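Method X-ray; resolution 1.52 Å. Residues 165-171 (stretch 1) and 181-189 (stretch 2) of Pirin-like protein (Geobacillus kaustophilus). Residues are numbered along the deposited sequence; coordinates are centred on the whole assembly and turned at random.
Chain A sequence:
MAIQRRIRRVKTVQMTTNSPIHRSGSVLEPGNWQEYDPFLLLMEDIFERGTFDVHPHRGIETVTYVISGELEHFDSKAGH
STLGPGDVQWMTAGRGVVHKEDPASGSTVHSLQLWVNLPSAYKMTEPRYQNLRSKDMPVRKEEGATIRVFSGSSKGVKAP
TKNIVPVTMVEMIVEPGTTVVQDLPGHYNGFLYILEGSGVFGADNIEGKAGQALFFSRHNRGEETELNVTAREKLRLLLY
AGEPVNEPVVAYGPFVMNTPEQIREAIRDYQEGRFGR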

# COMPACT_ATOMS: atom_id res chain seq x y z
N VAL A 165 13.26 -4.54 0.74
CA VAL A 165 13.22 -3.13 1.10
C VAL A 165 12.28 -3.01 2.30
O VAL A 165 11.13 -3.45 2.23
CB VAL A 165 12.68 -2.24 -0.07
CG1 VAL A 165 12.33 -0.84 0.42
CG2 VAL A 165 13.69 -2.16 -1.19
N PRO A 166 12.76 -2.41 3.41
CA PRO A 166 11.84 -2.16 4.52
C PRO A 166 10.67 -1.30 4.11
O PRO A 166 10.86 -0.19 3.60
CB PRO A 166 12.72 -1.42 5.55
CG PRO A 166 14.12 -1.87 5.24
CD PRO A 166 14.13 -1.96 3.73
N VAL A 167 9.46 -1.83 4.30
CA VAL A 167 8.23 -1.11 3.98
C VAL A 167 7.28 -1.20 5.17
O VAL A 167 7.02 -2.28 5.71
CB VAL A 167 7.53 -1.71 2.73
CG1 VAL A 167 6.15 -1.06 2.47
CG2 VAL A 167 8.41 -1.54 1.50
N THR A 168 6.77 -0.05 5.58
CA THR A 168 5.69 -0.00 6.56
C THR A 168 4.38 0.19 5.82
O THR A 168 4.24 1.14 5.04
CB THR A 168 5.94 1.10 7.58
OG1 THR A 168 7.00 0.67 8.46
CG2 THR A 168 4.68 1.42 8.39
N MSE A 169 3.45 -0.73 6.03
CA MSE A 169 2.14 -0.68 5.41
C MSE A 169 1.12 -0.95 6.50
O MSE A 169 1.14 -2.02 7.12
CB MSE A 169 2.00 -1.71 4.29
CG MSE A 169 0.62 -1.69 3.65
SE MSE A 169 0.52 -3.09 2.30
CE MSE A 169 -1.33 -2.83 1.74
N VAL A 170 0.29 0.05 6.76
CA VAL A 170 -0.70 -0.05 7.81
C VAL A 170 -2.08 0.37 7.33
O VAL A 170 -2.21 1.26 6.49
CB VAL A 170 -0.33 0.78 9.07
CG1 VAL A 170 1.01 0.32 9.69
CG2 VAL A 170 -0.31 2.27 8.78
N GLU A 171 -3.09 -0.31 7.84
CA GLU A 171 -4.47 0.08 7.60
C GLU A 171 -5.04 0.71 8.86
O GLU A 171 -5.03 0.10 9.93
CB GLU A 171 -5.28 -1.14 7.19
CG GLU A 171 -6.74 -0.84 6.89
CD GLU A 171 -7.51 -2.09 6.59
OE1 GLU A 171 -7.14 -3.14 7.16
OE2 GLU A 171 -8.48 -2.02 5.82
N VAL A 181 -1.48 8.54 15.70
CA VAL A 181 -0.13 8.90 15.28
C VAL A 181 0.58 7.68 14.69
O VAL A 181 0.57 6.59 15.30
CB VAL A 181 0.71 9.40 16.48
CG1 VAL A 181 2.12 9.72 16.06
CG2 VAL A 181 0.07 10.64 17.09
N GLN A 182 1.18 7.85 13.52
CA GLN A 182 2.08 6.85 12.95
C GLN A 182 3.53 7.36 12.98
O GLN A 182 3.83 8.44 12.47
CB GLN A 182 1.68 6.53 11.51
CG GLN A 182 2.65 5.60 10.80
CD GLN A 182 2.65 4.19 11.35
OE1 GLN A 182 1.61 3.65 11.70
NE2 GLN A 182 3.83 3.58 11.42
N ASP A 183 4.43 6.56 13.56
CA ASP A 183 5.87 6.85 13.57
C ASP A 183 6.53 6.38 12.28
O ASP A 183 6.18 5.32 11.75
CB ASP A 183 6.56 6.16 14.76
CG ASP A 183 6.30 4.67 14.81
OD1 ASP A 183 5.12 4.26 14.68
OD2 ASP A 183 7.27 3.90 14.97
N LEU A 184 7.48 7.17 11.78
CA LEU A 184 8.26 6.78 10.61
C LEU A 184 9.69 7.21 10.77
O LEU A 184 9.94 8.33 11.21
CB LEU A 184 7.72 7.45 9.34
CG LEU A 184 6.33 7.03 8.87
CD1 LEU A 184 5.91 7.96 7.75
CD2 LEU A 184 6.31 5.56 8.42
N PRO A 185 10.65 6.35 10.40
CA PRO A 185 12.05 6.79 10.35
C PRO A 185 12.18 7.95 9.38
O PRO A 185 11.48 7.99 8.36
CB PRO A 185 12.79 5.56 9.84
CG PRO A 185 11.89 4.39 10.23
CD PRO A 185 10.50 4.91 10.08
N GLY A 186 13.06 8.90 9.68
CA GLY A 186 13.14 10.13 8.89
C GLY A 186 13.45 9.95 7.41
O GLY A 186 13.03 10.77 6.57
N HIS A 187 14.17 8.88 7.08
CA HIS A 187 14.56 8.67 5.69
C HIS A 187 13.49 7.93 4.88
O HIS A 187 13.61 7.82 3.65
CB HIS A 187 15.90 7.93 5.61
CG HIS A 187 15.85 6.51 6.08
ND1 HIS A 187 15.51 6.15 7.37
CD2 HIS A 187 16.08 5.35 5.42
CE1 HIS A 187 15.54 4.84 7.48
NE2 HIS A 187 15.88 4.32 6.31
N TYR A 188 12.44 7.44 5.54
CA TYR A 188 11.38 6.76 4.79
C TYR A 188 10.63 7.77 3.92
O TYR A 188 10.45 8.94 4.29
CB TYR A 188 10.38 6.07 5.73
CG TYR A 188 10.71 4.66 6.18
CD1 TYR A 188 12.01 4.24 6.38
CD2 TYR A 188 9.67 3.76 6.43
CE1 TYR A 188 12.28 2.95 6.83
CE2 TYR A 188 9.93 2.46 6.87
CZ TYR A 188 11.23 2.06 7.06
OH TYR A 188 11.50 0.79 7.53
N ASN A 189 10.16 7.28 2.78
CA ASN A 189 9.40 8.05 1.82
C ASN A 189 8.04 7.40 1.74
O ASN A 189 7.94 6.18 1.59
CB ASN A 189 10.14 8.02 0.47
CG ASN A 189 9.49 8.91 -0.59
OD1 ASN A 189 8.78 9.87 -0.27
ND2 ASN A 189 9.76 8.61 -1.84
O HOH W 1 9.43 -0.80 8.00
O HOH W 2 7.35 2.30 10.67

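What kind of contact joins two strands that share no hydrogen bond? Strands 167-171 and 181-185 run nearly antiparallel, at 168°, but their axes come no closer than 9.6 Å, too far for backbone pairing. Even the register pairs, T168 with L184 and V170 with Q182, keep their CA atoms 8.3 and 9.0 Å apart. Side chains must therefore fill the gap, and together the stretches bury a modest 240 Å². Strand alternation sets the pattern in stretch 1: T168 and V170 direct their CA-to-CB bonds toward stretch 2, while V167 points away and M169, a selenomethionine, extends its all-t chain out of reach.

How does Q182 reach across such a gap? Its CB points toward stretch 1, and chi1 at 174° (t) carries the chain outward before chi2 at 69° (p) bends it. The terminal amide then lies close to two neighbours on the facing strand: Q182 NE2 is 3.8 Å from CG2 of T168, and Q182 OE1 is 3.8 Å from CG2 of V170. These are packing contacts between polar atoms and methyl groups. The amide finds its polar partners otherwise, since Q182 NE2 donates to the backbone O of D183 at 2.9 Å, and this bond to the next residue fits the bend at chi2, and OE1 is hydrogen-bonded elsewhere in the structure. A long, flexible side chain with an amide end suits this place because it can span the distance and still satisfy its buried polar group. V170, in the m rotamer, presents a compact branched surface to it.

Why does threonine suit position 168? Its two branches meet different surroundings. With chi1 at -73° (m), T168 CG2 packs near the Q182 amide and lies 4.4 Å from CD2 of L184, whose CB points sideways but whose m,t side chain brings its end nearer. T168 OG1 instead faces the edge of the Y188 ring, 3.8 Å from Y188 CE2, and binds two waters. One, 2.9 Å from T168 OG1, is also 2.7 Å from Y188 OH, so it bridges the two hydroxyls. The other is 2.8 Å from T168 OG1 and donates a weak hydrogen bond to D183 O at 3.4 Å. Water thus supplies the polar links between the stretches that direct hydrogen bonds do not.

What brings the Y188 ring into the contact? A type I turn beginning at P185, the last residue of the strand, and ending at Y188, with Y188 N bonded to P185 O at 3.0 Å, redirects the chain. From there the CB of Y188 points toward stretch 1, and chi1 at -87° (m) with chi2 at 33° sends the ring across to P166 and T168. Its OH comes within 3.2 Å of P166 CB, the closest approach between the stretches, while Y188 CZ lies 4.1 Å from that same CB. The aromatic ring is long enough to cover the proline and T168, burying more area than any other residue here, yet it ends in a hydroxyl that can hold the bridging water.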